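Local structure of oxidoreductase, short chain dehydrogenase/reductase family (5WJS) at residues G166-L171 / F207-N212; V211-P216 / A269-V274; W218-K223 / D244-P249. The protein binds NADH and probably works as an oxidoreductase of the short-chain dehydrogenase/reductase family, on a substrate that is not established. All coordinates share one frame; numbering follows the deposited sequence.

Contact 1. Residues G166-L171 / F207-N212. With NAI (1,4-dihydronicotinamide adenine dinucleotide), chain C.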
loop_
_atom_site.group_PDB
_atom_site.type_symbol
_atom_site.label_atom_id
_atom_site.label_comp_id
_atom_site.label_asym_id
_atom_site.label_seq_id
_atom_site.Cartn_x
_atom_site.Cartn_y
_atom_site.Cartn_z
ATOM N N GLY A 166 8.244 -1.939 -15.129
ATOM C CA GLY A 166 7.613 -3.150 -14.642
ATOM C C GLY A 166 7.531 -3.135 -13.131
ATOM O O GLY A 166 7.927 -2.169 -12.467
ATOM N N SER A 167 7.016 -4.236 -12.593
ATOM C CA SER A 167 6.811 -4.345 -11.155
ATOM C C SER A 167 7.164 -5.754 -10.700
ATOM O O SER A 167 6.690 -6.738 -11.276
ATOM C CB SER A 167 5.357 -4.001 -10.784
ATOM O OG SER A 167 5.173 -3.956 -9.378
ATOM N N ILE A 168 7.982 -5.847 -9.661
ATOM C CA ILE A 168 8.380 -7.121 -9.079
ATOM C C ILE A 168 7.894 -7.129 -7.636
ATOM O O ILE A 168 8.189 -6.205 -6.872
ATOM C CB ILE A 168 9.898 -7.338 -9.182
ATOM C CG1 ILE A 168 10.300 -7.419 -10.666
ATOM C CG2 ILE A 168 10.329 -8.582 -8.387
ATOM C CD1 ILE A 168 11.800 -7.368 -10.943
ATOM N N VAL A 169 7.082 -8.116 -7.285
ATOM C CA VAL A 169 6.508 -8.211 -5.944
ATOM C C VAL A 169 7.108 -9.452 -5.295
ATOM O O VAL A 169 6.904 -10.581 -5.768
ATOM C CB VAL A 169 4.967 -8.258 -5.975
ATOM C CG1 VAL A 169 4.395 -8.480 -4.576
ATOM C CG2 VAL A 169 4.383 -6.965 -6.575
ATOM N N ASN A 170 7.878 -9.245 -4.233
ATOM C CA ASN A 170 8.522 -10.331 -3.506
ATOM C C ASN A 170 7.733 -10.624 -2.234
ATOM O O ASN A 170 7.401 -9.705 -1.485
ATOM C CB ASN A 170 9.964 -9.963 -3.164
ATOM C CG ASN A 170 10.825 -9.732 -4.401
ATOM O OD1 ASN A 170 10.599 -10.333 -5.449
ATOM N ND2 ASN A 170 11.840 -8.871 -4.267
ATOM N N LEU A 171 7.430 -11.892 -1.987
ATOM C CA LEU A 171 6.647 -12.245 -0.809
ATOM C C LEU A 171 7.567 -12.368 0.405
ATOM O O LEU A 171 8.474 -13.210 0.430
ATOM C CB LEU A 171 5.869 -13.539 -1.043
ATOM C CG LEU A 171 4.454 -13.350 -1.620
ATOM C CD1 LEU A 171 3.468 -12.831 -0.549
ATOM C CD2 LEU A 171 4.451 -12.428 -2.850
ATOM N N PHE A 207 15.296 2.112 -14.657
ATOM C CA PHE A 207 14.608 1.544 -15.804
ATOM C C PHE A 207 13.102 1.501 -15.607
ATOM O O PHE A 207 12.408 0.803 -16.353
ATOM C CB PHE A 207 15.159 0.148 -16.098
ATOM C CG PHE A 207 16.649 0.132 -16.294
ATOM C CD1 PHE A 207 17.207 0.499 -17.516
ATOM C CD2 PHE A 207 17.495 -0.224 -15.252
ATOM C CE1 PHE A 207 18.588 0.502 -17.701
ATOM C CE2 PHE A 207 18.877 -0.229 -15.425
ATOM C CZ PHE A 207 19.427 0.139 -16.655
ATOM N N GLY A 208 12.579 2.228 -14.620
ATOM C CA GLY A 208 11.157 2.204 -14.357
ATOM C C GLY A 208 10.645 0.916 -13.747
ATOM O O GLY A 208 9.432 0.672 -13.759
ATOM N N ILE A 209 11.533 0.086 -13.209
ATOM C CA ILE A 209 11.150 -1.166 -12.565
ATOM C C ILE A 209 11.010 -0.928 -11.065
ATOM O O ILE A 209 11.982 -0.556 -10.399
ATOM C CB ILE A 209 12.187 -2.262 -12.841
ATOM C CG1 ILE A 209 12.282 -2.526 -14.334
ATOM C CG2 ILE A 209 11.848 -3.534 -12.062
ATOM C CD1 ILE A 209 13.543 -3.321 -14.746
ATOM N N ARG A 210 9.805 -1.124 -10.534
ATOM C CA ARG A 210 9.609 -1.107 -9.092
ATOM C C ARG A 210 9.811 -2.500 -8.508
ATOM O O ARG A 210 9.494 -3.519 -9.134
ATOM C CB ARG A 210 8.215 -0.621 -8.710
ATOM C CG ARG A 210 7.812 0.686 -9.315
ATOM C CD ARG A 210 6.328 0.609 -9.589
ATOM N NE ARG A 210 6.029 0.482 -10.991
ATOM C CZ ARG A 210 4.862 0.081 -11.492
ATOM N NH1 ARG A 210 3.856 -0.284 -10.706
ATOM N NH2 ARG A 210 4.713 0.048 -12.799
ATOM N N VAL A 211 10.346 -2.532 -7.293
ATOM C CA VAL A 211 10.537 -3.768 -6.550
ATOM C C VAL A 211 10.042 -3.521 -5.128
ATOM O O VAL A 211 10.482 -2.571 -4.467
ATOM C CB VAL A 211 12.004 -4.231 -6.552
ATOM C CG1 VAL A 211 12.119 -5.659 -5.976
ATOM C CG2 VAL A 211 12.610 -4.161 -7.961
ATOM N N ASN A 212 9.113 -4.354 -4.672
ATOM C CA ASN A 212 8.510 -4.205 -3.357
ATOM C C ASN A 212 8.405 -5.569 -2.699
ATOM O O ASN A 212 8.304 -6.600 -3.377
ATOM C CB ASN A 212 7.114 -3.567 -3.433
ATOM C CG ASN A 212 7.162 -2.117 -3.853
ATOM O OD1 ASN A 212 7.668 -1.271 -3.113
ATOM N ND2 ASN A 212 6.619 -1.813 -5.054
HETATM P PA NAI C . 2.020 -22.493 0.696
HETATM O O1A NAI C . 3.119 -23.364 1.252
HETATM O O2A NAI C . 0.632 -22.846 1.229
HETATM O O5B NAI C . 1.976 -22.633 -0.954
HETATM C C5B NAI C . 3.178 -22.423 -1.669
HETATM C C4B NAI C . 2.830 -22.744 -3.179
HETATM O O4B NAI C . 4.211 -22.730 -3.898
HETATM C C3B NAI C . 2.353 -23.916 -3.278
HETATM O O3B NAI C . 1.328 -24.053 -4.331
HETATM C C2B NAI C . 3.654 -24.882 -3.676
HETATM O O2B NAI C . 3.147 -26.012 -4.418
HETATM C C1B NAI C . 4.473 -24.165 -4.359
HETATM N N9A NAI C . 5.815 -24.577 -3.890
HETATM C C8A NAI C . 6.438 -24.817 -2.736
HETATM N N7A NAI C . 7.687 -25.216 -3.035
HETATM C C5A NAI C . 7.808 -25.230 -4.370
HETATM C C6A NAI C . 8.876 -25.595 -5.159
HETATM N N6A NAI C . 10.301 -26.059 -5.102
HETATM N N1A NAI C . 8.785 -25.527 -6.483
HETATM C C2A NAI C . 7.619 -25.128 -7.068
HETATM N N3A NAI C . 6.543 -24.781 -6.277
HETATM C C4A NAI C . 6.653 -24.846 -4.929
HETATM O O3 NAI C . 2.402 -20.908 0.983
HETATM P PN NAI C . 1.309 -19.748 1.279
HETATM O O1N NAI C . 0.225 -19.737 0.232
HETATM O O2N NAI C . 0.731 -19.911 2.623
HETATM O O5D NAI C . 2.136 -18.263 1.283
HETATM C C5D NAI C . 2.502 -17.674 0.045
HETATM C C4D NAI C . 3.588 -16.589 0.343
HETATM O O4D NAI C . 3.225 -15.845 1.375
HETATM C C3D NAI C . 4.846 -17.309 0.774
HETATM O O3D NAI C . 5.923 -16.712 0.178
HETATM C C2D NAI C . 4.875 -17.152 2.311
HETATM O O2D NAI C . 6.266 -17.239 2.862
HETATM C C1D NAI C . 4.326 -15.990 2.512
HETATM N N1N NAI C . 3.661 -15.928 3.829
HETATM C C2N NAI C . 2.342 -16.525 4.005
HETATM C C3N NAI C . 1.696 -16.565 5.417
HETATM C C7N NAI C . 0.343 -17.301 5.589
HETATM O O7N NAI C . -0.189 -17.316 6.646
HETATM N N7N NAI C . -0.276 -17.985 4.422
HETATM C C4N NAI C . 2.306 -15.794 6.605
HETATM C C5N NAI C . 3.483 -14.855 6.189
HETATM C C6N NAI C . 4.318 -15.274 4.963
HETATM O O HOH W 1 6.426 -4.036 -6.802
#

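Contact 2. Residues V211-P216 / A269-V274. With NAI (1,4-dihydronicotinamide adenine dinucleotide), chain C.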
loop_
_atom_site.group_PDB
_atom_site.type_symbol
_atom_site.label_atom_id
_atom_site.label_comp_id
_atom_site.label_asym_id
_atom_site.label_seq_id
_atom_site.Cartn_x
_atom_site.Cartn_y
_atom_site.Cartn_z
ATOM N N VAL A 211 10.346 -2.532 -7.293
ATOM C CA VAL A 211 10.537 -3.768 -6.550
ATOM C C VAL A 211 10.042 -3.521 -5.128
ATOM O O VAL A 211 10.482 -2.571 -4.467
ATOM C CB VAL A 211 12.004 -4.231 -6.552
ATOM C CG1 VAL A 211 12.119 -5.659 -5.976
ATOM C CG2 VAL A 211 12.610 -4.161 -7.961
ATOM N N ASN A 212 9.113 -4.354 -4.672
ATOM C CA ASN A 212 8.510 -4.205 -3.357
ATOM C C ASN A 212 8.405 -5.569 -2.699
ATOM O O ASN A 212 8.304 -6.600 -3.377
ATOM C CB ASN A 212 7.114 -3.567 -3.433
ATOM C CG ASN A 212 7.162 -2.117 -3.853
ATOM O OD1 ASN A 212 7.668 -1.271 -3.113
ATOM N ND2 ASN A 212 6.619 -1.813 -5.054
ATOM N N THR A 213 8.442 -5.566 -1.371
ATOM C CA THR A 213 8.137 -6.749 -0.579
ATOM C C THR A 213 6.694 -6.664 -0.109
ATOM O O THR A 213 6.276 -5.656 0.476
ATOM C CB THR A 213 9.074 -6.884 0.622
ATOM O OG1 THR A 213 10.425 -6.868 0.159
ATOM C CG2 THR A 213 8.820 -8.219 1.365
ATOM N N LEU A 214 5.934 -7.705 -0.389
ATOM C CA LEU A 214 4.561 -7.817 0.077
ATOM C C LEU A 214 4.593 -8.759 1.271
ATOM O O LEU A 214 5.006 -9.911 1.135
ATOM C CB LEU A 214 3.648 -8.350 -1.037
ATOM C CG LEU A 214 2.169 -8.569 -0.724
ATOM C CD1 LEU A 214 1.542 -7.260 -0.247
ATOM C CD2 LEU A 214 1.412 -9.132 -1.948
ATOM N N VAL A 215 4.157 -8.274 2.429
ATOM C CA VAL A 215 4.313 -9.007 3.687
ATOM C C VAL A 215 2.941 -9.424 4.218
ATOM O O VAL A 215 2.204 -8.582 4.748
ATOM C CB VAL A 215 5.073 -8.158 4.721
ATOM C CG1 VAL A 215 5.397 -8.998 5.961
ATOM C CG2 VAL A 215 6.358 -7.564 4.104
ATOM N N PRO A 216 2.543 -10.686 4.091
ATOM C CA PRO A 216 1.258 -11.110 4.662
ATOM C C PRO A 216 1.359 -11.384 6.152
ATOM O O PRO A 216 2.415 -11.757 6.679
ATOM C CB PRO A 216 0.931 -12.410 3.908
ATOM C CG PRO A 216 2.132 -12.692 2.977
ATOM C CD PRO A 216 3.257 -11.802 3.458
ATOM N N ALA A 269 10.776 -0.227 -3.266
ATOM C CA ALA A 269 11.635 -0.494 -2.112
ATOM C C ALA A 269 10.867 -0.589 -0.794
ATOM O O ALA A 269 11.466 -0.447 0.279
ATOM C CB ALA A 269 12.746 0.557 -1.980
ATOM N N GLN A 270 9.562 -0.856 -0.829
ATOM C CA GLN A 270 8.756 -0.854 0.385
ATOM C C GLN A 270 8.537 -2.268 0.940
ATOM O O GLN A 270 8.674 -3.277 0.242
ATOM C CB GLN A 270 7.407 -0.175 0.127
ATOM C CG GLN A 270 7.544 1.325 -0.269
ATOM C CD GLN A 270 8.501 2.083 0.623
ATOM O OE1 GLN A 270 8.321 2.122 1.840
ATOM N NE2 GLN A 270 9.523 2.700 0.025
ATOM N N ASP A 271 8.210 -2.315 2.229
ATOM C CA ASP A 271 7.684 -3.501 2.907
ATOM C C ASP A 271 6.209 -3.228 3.098
ATOM O O ASP A 271 5.816 -2.508 4.024
ATOM C CB ASP A 271 8.387 -3.748 4.238
ATOM C CG ASP A 271 9.860 -4.021 4.051
ATOM O OD1 ASP A 271 10.213 -5.161 3.675
ATOM O OD2 ASP A 271 10.652 -3.075 4.226
ATOM N N VAL A 272 5.403 -3.775 2.198
ATOM C CA VAL A 272 3.973 -3.501 2.161
ATOM C C VAL A 272 3.282 -4.576 2.993
ATOM O O VAL A 272 3.216 -5.739 2.589
ATOM C CB VAL A 272 3.474 -3.475 0.715
ATOM C CG1 VAL A 272 1.975 -3.129 0.645
ATOM C CG2 VAL A 272 4.322 -2.476 -0.066
ATOM N N VAL A 273 2.799 -4.204 4.175
ATOM C CA VAL A 273 2.312 -5.180 5.151
ATOM C C VAL A 273 0.792 -5.196 5.143
ATOM O O VAL A 273 0.147 -4.146 5.276
ATOM C CB VAL A 273 2.833 -4.882 6.566
ATOM C CG1 VAL A 273 2.341 -5.974 7.545
ATOM C CG2 VAL A 273 4.361 -4.761 6.569
ATOM N N VAL A 274 0.228 -6.392 5.000
ATOM C CA VAL A 274 -1.220 -6.608 4.970
ATOM C C VAL A 274 -1.473 -7.695 6.012
ATOM O O VAL A 274 -1.361 -8.890 5.721
ATOM C CB VAL A 274 -1.720 -7.035 3.581
ATOM C CG1 VAL A 274 -3.244 -7.162 3.546
ATOM C CG2 VAL A 274 -1.232 -6.056 2.488
HETATM P PA NAI C . 2.020 -22.493 0.696
HETATM O O1A NAI C . 3.119 -23.364 1.252
HETATM O O2A NAI C . 0.632 -22.846 1.229
HETATM O O5B NAI C . 1.976 -22.633 -0.954
HETATM C C5B NAI C . 3.178 -22.423 -1.669
HETATM C C4B NAI C . 2.830 -22.744 -3.179
HETATM O O4B NAI C . 4.211 -22.730 -3.898
HETATM C C3B NAI C . 2.353 -23.916 -3.278
HETATM O O3B NAI C . 1.328 -24.053 -4.331
HETATM C C2B NAI C . 3.654 -24.882 -3.676
HETATM O O2B NAI C . 3.147 -26.012 -4.418
HETATM C C1B NAI C . 4.473 -24.165 -4.359
HETATM N N9A NAI C . 5.815 -24.577 -3.890
HETATM C C8A NAI C . 6.438 -24.817 -2.736
HETATM N N7A NAI C . 7.687 -25.216 -3.035
HETATM C C5A NAI C . 7.808 -25.230 -4.370
HETATM C C6A NAI C . 8.876 -25.595 -5.159
HETATM N N6A NAI C . 10.301 -26.059 -5.102
HETATM N N1A NAI C . 8.785 -25.527 -6.483
HETATM C C2A NAI C . 7.619 -25.128 -7.068
HETATM N N3A NAI C . 6.543 -24.781 -6.277
HETATM C C4A NAI C . 6.653 -24.846 -4.929
HETATM O O3 NAI C . 2.402 -20.908 0.983
HETATM P PN NAI C . 1.309 -19.748 1.279
HETATM O O1N NAI C . 0.225 -19.737 0.232
HETATM O O2N NAI C . 0.731 -19.911 2.623
HETATM O O5D NAI C . 2.136 -18.263 1.283
HETATM C C5D NAI C . 2.502 -17.674 0.045
HETATM C C4D NAI C . 3.588 -16.589 0.343
HETATM O O4D NAI C . 3.225 -15.845 1.375
HETATM C C3D NAI C . 4.846 -17.309 0.774
HETATM O O3D NAI C . 5.923 -16.712 0.178
HETATM C C2D NAI C . 4.875 -17.152 2.311
HETATM O O2D NAI C . 6.266 -17.239 2.862
HETATM C C1D NAI C . 4.326 -15.990 2.512
HETATM N N1N NAI C . 3.661 -15.928 3.829
HETATM C C2N NAI C . 2.342 -16.525 4.005
HETATM C C3N NAI C . 1.696 -16.565 5.417
HETATM C C7N NAI C . 0.343 -17.301 5.589
HETATM O O7N NAI C . -0.189 -17.316 6.646
HETATM N N7N NAI C . -0.276 -17.985 4.422
HETATM C C4N NAI C . 2.306 -15.794 6.605
HETATM C C5N NAI C . 3.483 -14.855 6.189
HETATM C C6N NAI C . 4.318 -15.274 4.963
HETATM O O HOH W 2 11.645 -5.074 1.590
#

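Contact 3. Residues W218-K223 / D244-P249. With NAI (1,4-dihydronicotinamide adenine dinucleotide), chain C; EDO (1,2-ethanediol), chain J.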
loop_
_atom_site.group_PDB
_atom_site.type_symbol
_atom_site.label_atom_id
_atom_site.label_comp_id
_atom_site.label_asym_id
_atom_site.label_seq_id
_atom_site.Cartn_x
_atom_site.Cartn_y
_atom_site.Cartn_z
ATOM N N TRP A 218 -0.981 -13.717 9.126
ATOM C CA TRP A 218 -1.407 -15.113 9.137
ATOM C C TRP A 218 -2.657 -15.234 8.269
ATOM O O TRP A 218 -3.771 -14.934 8.704
ATOM C CB TRP A 218 -1.649 -15.600 10.560
ATOM C CG TRP A 218 -1.660 -17.080 10.661
ATOM C CD1 TRP A 218 -1.650 -17.972 9.625
ATOM C CD2 TRP A 218 -1.669 -17.857 11.861
ATOM N NE1 TRP A 218 -1.663 -19.259 10.108
ATOM C CE2 TRP A 218 -1.674 -19.218 11.478
ATOM C CE3 TRP A 218 -1.663 -17.539 13.223
ATOM C CZ2 TRP A 218 -1.683 -20.258 12.410
ATOM C CZ3 TRP A 218 -1.680 -18.570 14.147
ATOM C CH2 TRP A 218 -1.690 -19.916 13.736
ATOM N N VAL A 219 -2.473 -15.675 7.034
ATOM C CA VAL A 219 -3.552 -15.727 6.055
ATOM C C VAL A 219 -4.237 -17.080 6.142
ATOM O O VAL A 219 -3.574 -18.124 6.140
ATOM C CB VAL A 219 -3.016 -15.477 4.639
ATOM C CG1 VAL A 219 -4.163 -15.468 3.636
ATOM C CG2 VAL A 219 -2.232 -14.182 4.603
ATOM N N MET A 220 -5.570 -17.065 6.194
ATOM C CA MET A 220 -6.349 -18.299 6.269
ATOM C C MET A 220 -6.468 -18.895 4.867
ATOM O O MET A 220 -7.491 -18.796 4.189
ATOM C CB MET A 220 -7.712 -18.037 6.896
ATOM C CG MET A 220 -7.650 -17.486 8.320
ATOM S SD MET A 220 -6.828 -18.563 9.529
ATOM C CE MET A 220 -5.163 -17.891 9.571
ATOM N N THR A 221 -5.375 -19.509 4.422
ATOM C CA THR A 221 -5.419 -20.395 3.272
ATOM C C THR A 221 -6.015 -21.732 3.696
ATOM O O THR A 221 -6.168 -22.013 4.886
ATOM C CB THR A 221 -4.017 -20.611 2.693
ATOM O OG1 THR A 221 -3.257 -21.425 3.595
ATOM C CG2 THR A 221 -3.287 -19.273 2.483
ATOM N N ASP A 222 -6.346 -22.570 2.710
ATOM C CA ASP A 222 -6.835 -23.913 3.020
ATOM C C ASP A 222 -5.825 -24.685 3.865
ATOM O O ASP A 222 -6.187 -25.338 4.853
ATOM C CB ASP A 222 -7.145 -24.678 1.729
ATOM C CG ASP A 222 -8.488 -24.304 1.127
ATOM O OD1 ASP A 222 -9.139 -23.374 1.643
ATOM O OD2 ASP A 222 -8.895 -24.948 0.137
ATOM N N LYS A 223 -4.544 -24.615 3.486
ATOM C CA LYS A 223 -3.502 -25.347 4.197
ATOM C C LYS A 223 -3.361 -24.861 5.636
ATOM O O LYS A 223 -3.090 -25.658 6.543
ATOM C CB LYS A 223 -2.176 -25.209 3.442
ATOM C CG LYS A 223 -0.983 -25.917 4.070
ATOM C CD LYS A 223 0.273 -25.677 3.237
ATOM C CE LYS A 223 1.543 -25.798 4.068
ATOM N NZ LYS A 223 2.416 -24.585 3.949
ATOM N N ASP A 244 -10.204 -7.800 14.597
ATOM C CA ASP A 244 -10.604 -9.152 14.990
ATOM C C ASP A 244 -11.440 -9.779 13.871
ATOM O O ASP A 244 -12.651 -9.979 13.983
ATOM C CB ASP A 244 -11.364 -9.107 16.313
ATOM C CG ASP A 244 -11.871 -10.475 16.760
ATOM O OD1 ASP A 244 -11.313 -11.509 16.327
ATOM O OD2 ASP A 244 -12.840 -10.507 17.549
ATOM N N ALA A 245 -10.755 -10.093 12.776
ATOM C CA ALA A 245 -11.367 -10.748 11.624
ATOM C C ALA A 245 -10.298 -11.569 10.927
ATOM O O ALA A 245 -9.102 -11.356 11.134
ATOM C CB ALA A 245 -11.981 -9.748 10.635
ATOM N N GLU A 246 -10.737 -12.498 10.085
ATOM C CA GLU A 246 -9.815 -13.388 9.391
ATOM C C GLU A 246 -9.131 -12.667 8.238
ATOM O O GLU A 246 -9.787 -12.039 7.403
ATOM C CB GLU A 246 -10.542 -14.634 8.874
ATOM C CG GLU A 246 -10.972 -15.586 9.989
ATOM C CD GLU A 246 -11.512 -16.919 9.465
ATOM O OE1 GLU A 246 -11.568 -17.882 10.261
ATOM O OE2 GLU A 246 -11.869 -17.007 8.269
ATOM N N LEU A 247 -7.808 -12.752 8.203
ATOM C CA LEU A 247 -7.054 -12.337 7.031
ATOM C C LEU A 247 -7.210 -13.404 5.950
ATOM O O LEU A 247 -6.965 -14.589 6.199
ATOM C CB LEU A 247 -5.584 -12.133 7.393
ATOM C CG LEU A 247 -4.659 -11.474 6.365
ATOM C CD1 LEU A 247 -5.092 -10.035 6.077
ATOM C CD2 LEU A 247 -3.188 -11.525 6.847
ATOM N N LEU A 248 -7.648 -12.989 4.767
ATOM C CA LEU A 248 -7.941 -13.887 3.663
ATOM C C LEU A 248 -6.946 -13.702 2.522
ATOM O O LEU A 248 -6.291 -12.657 2.413
ATOM C CB LEU A 248 -9.371 -13.658 3.148
ATOM C CG LEU A 248 -10.472 -13.915 4.175
ATOM C CD1 LEU A 248 -11.810 -13.448 3.638
ATOM C CD2 LEU A 248 -10.530 -15.392 4.539
ATOM N N PRO A 249 -6.792 -14.714 1.658
ATOM C CA PRO A 249 -5.894 -14.555 0.503
ATOM C C PRO A 249 -6.211 -13.323 -0.336
ATOM O O PRO A 249 -5.287 -12.616 -0.760
ATOM C CB PRO A 249 -6.106 -15.862 -0.276
ATOM C CG PRO A 249 -6.507 -16.858 0.755
ATOM C CD PRO A 249 -7.354 -16.077 1.738
HETATM P PA NAI C . 2.020 -22.493 0.696
HETATM O O1A NAI C . 3.119 -23.364 1.252
HETATM O O2A NAI C . 0.632 -22.846 1.229
HETATM O O5B NAI C . 1.976 -22.633 -0.954
HETATM C C5B NAI C . 3.178 -22.423 -1.669
HETATM C C4B NAI C . 2.830 -22.744 -3.179
HETATM O O4B NAI C . 4.211 -22.730 -3.898
HETATM C C3B NAI C . 2.353 -23.916 -3.278
HETATM O O3B NAI C . 1.328 -24.053 -4.331
HETATM C C2B NAI C . 3.654 -24.882 -3.676
HETATM O O2B NAI C . 3.147 -26.012 -4.418
HETATM C C1B NAI C . 4.473 -24.165 -4.359
HETATM N N9A NAI C . 5.815 -24.577 -3.890
HETATM C C8A NAI C . 6.438 -24.817 -2.736
HETATM N N7A NAI C . 7.687 -25.216 -3.035
HETATM C C5A NAI C . 7.808 -25.230 -4.370
HETATM C C6A NAI C . 8.876 -25.595 -5.159
HETATM N N6A NAI C . 10.301 -26.059 -5.102
HETATM N N1A NAI C . 8.785 -25.527 -6.483
HETATM C C2A NAI C . 7.619 -25.128 -7.068
HETATM N N3A NAI C . 6.543 -24.781 -6.277
HETATM C C4A NAI C . 6.653 -24.846 -4.929
HETATM O O3 NAI C . 2.402 -20.908 0.983
HETATM P PN NAI C . 1.309 -19.748 1.279
HETATM O O1N NAI C . 0.225 -19.737 0.232
HETATM O O2N NAI C . 0.731 -19.911 2.623
HETATM O O5D NAI C . 2.136 -18.263 1.283
HETATM C C5D NAI C . 2.502 -17.674 0.045
HETATM C C4D NAI C . 3.588 -16.589 0.343
HETATM O O4D NAI C . 3.225 -15.845 1.375
HETATM C C3D NAI C . 4.846 -17.309 0.774
HETATM O O3D NAI C . 5.923 -16.712 0.178
HETATM C C2D NAI C . 4.875 -17.152 2.311
HETATM O O2D NAI C . 6.266 -17.239 2.862
HETATM C C1D NAI C . 4.326 -15.990 2.512
HETATM N N1N NAI C . 3.661 -15.928 3.829
HETATM C C2N NAI C . 2.342 -16.525 4.005
HETATM C C3N NAI C . 1.696 -16.565 5.417
HETATM C C7N NAI C . 0.343 -17.301 5.589
HETATM O O7N NAI C . -0.189 -17.316 6.646
HETATM N N7N NAI C . -0.276 -17.985 4.422
HETATM C C4N NAI C . 2.306 -15.794 6.605
HETATM C C5N NAI C . 3.483 -14.855 6.189
HETATM C C6N NAI C . 4.318 -15.274 4.963
HETATM C C1 EDO J . -13.637 -5.765 13.892
HETATM O O1 EDO J . -12.554 -6.322 14.646
HETATM C C2 EDO J . -13.810 -6.492 12.565
HETATM O O2 EDO J . -14.203 -5.530 11.578
HETATM O O HOH W 3 -5.944 -13.850 10.308
#

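Contact 1. Residues G166-L171 / F207-N212
On one face of the sheet the guanidinium of Arg-210 lies flat over Ser-167, whose CB sits 4.0 Å from NH1 and out toward the rim of the plane. The arginine starts with CG beside its own backbone N (chi1 -52°), and bends at chi2 and chi3 fold the chain back across the neighbouring strand. NH1 is then hydrogen-bonded to the carbonyl of Ala-261, while Ser-167 OG pairs with Leu-259 O, so both polar ends are tied to the end of helix 249-260 and what follows it. Further along this face, a water links the strands: it donates to Ser-167 OG and, at 2.8 Å, to Ile-168 O, and accepts from Asn-212 ND2.

The other face is mostly apolar. Ile-168 sends CD1 obliquely across to Ile-209 CG2 at 4.0 Å, while its CG2 branch runs side by side with Val-211, both pointing the same way. Val-211 CG1 also lies 3.6 Å from Asn-170 ND2, beside an amide whose two ends are held by Asn-120 and Thr-197. Helices 135-163 and 184-204 pack on this side.

Between the faces, five backbone bonds join the strands. The link from Gly-166 N to Gly-208 O is long at 3.2 Å; the bond from Asn-170 N to Asn-212 O is 2.8 Å and practically straight (179°). Strands 166-171 and 209-216, side by side and parallel with helix 184-204 between them in sequence, form a beta-alpha-beta unit of the Rossmann fold.

Contact 2. Residues V211-P216 / A269-V274
Leu-214 CD1 reaches over strand 271-274, outermost in this chain's sheet, meeting Val-274 CG2 at 4.1 Å and Val-272 CG1 at much the same distance. With CG anti to the backbone N (chi1 179°), the leucine leans toward these valines, and Leu-252 and Met-255 of helix 249-260 close over it. This is the tight part; on the other face Val-215 CB packs against Val-273 CG2 at 3.9 Å.

Packing is looser around Thr-213 and Asp-271, which lie side by side. Their oxygens do not bond directly; a water bridges them, donating to Asp-271 OD1. From helix 184-204, Thr-197 bonds Thr-213 OG1 and Gln-194 bonds Asp-271 OD2. The backbone bonds nevertheless stay short along the whole pairing, none longer than the 3.0 Å from Val-274 N to Val-215 O.

Alongside the backbone bonds Ala-269 N to Val-211 O and Thr-213 N to Gln-270 O, Asn-212 OD1 adds a side-chain bond, accepting from Gln-270 N at 3.0 Å, in the amide plane on a lone pair. Asn-212 thus fastens the incoming loop, while Pro-216 CG rests 3.7 Å from NADH N1N, consistent with the end of strand 209-216 forming a surface against one face of the nicotinamide ring.

Contact 3. Residues W218-K223 / D244-P249
The touching parts, 218-221 and 246-249, are irregular and run 61° apart; the nearest CA atoms are those of Val-219 and Leu-247, 5.0 Å apart. A single direct hydrogen bond joins them: Met-220 N gives to Leu-247 O at 2.8 Å, almost perfectly straight (178°). Beside it, a water accepts from Leu-247 N and donates to Trp-218 O, so both backbone polar groups of Leu-247 are engaged. Met-220 is the centre of an inverse gamma turn, which leads the chain to Thr-221, the N-cap of helix 222-227.

Val-219 splits its two branches. CG2 crosses obliquely to Leu-247 CD2 at 3.6 Å, whereas CG1, anti to the backbone N (chi1 -177°), is pressed against the Leu-248 to Pro-249 peptide, 3.4 Å from Pro-249 N. Met-220 bends twice, at chi2 and chi3, which carries CE over one face of the Trp-218 indole, offset toward the rim. Its CG meanwhile touches Glu-246, a side chain crossing it at about a right angle on the exposed margin and salt-bridged to Arg-225. Ile-237 of helix 231-240 touches both Trp-218 and Met-220, and Leu-247 also meets Met-266 of the second subunit.

Segment 218-223 also meets NADH. Val-219 N donates to the carboxamide oxygen O7N at 2.8 Å, Thr-221 CG2 lies near N7N, and Lys-223 NZ reaches the phosphate oxygen O1A at 3.0 Å. With its N-H spent on the carboxamide and its side chain wedged between Leu-247 and Pro-249, Val-219 is held by cofactor and protein alike; segment 244-249 probably acts as a second shell steadying the nicotinamide end, while Lys-223 would help offset the negative charge of the phosphate.

How the contacts relate
Contacts 1 and 2 are neighbouring pairings in one parallel sheet, in the order 166-171, 209-216, 271-274, with centres 10 Å apart. Strand 209-216 is the middle of the three and is shared by both contacts, and Val-211 and Asn-212 belong to each; Asn-170 O and Leu-214 N probably hydrogen-bond across the join. Contact 3 follows contact 1 along the chain and is nested within the loop that contact 2 closes. Its centre lies about 17 Å from that of contact 2 and 25 Å from that of contact 1, yet Leu-247 CD2 packs on Val-274 O at 3.4 Å. All three touch NADH, so sheet and irregular segments approach one cofactor, and contacts 2 and 3 also meet the second subunit.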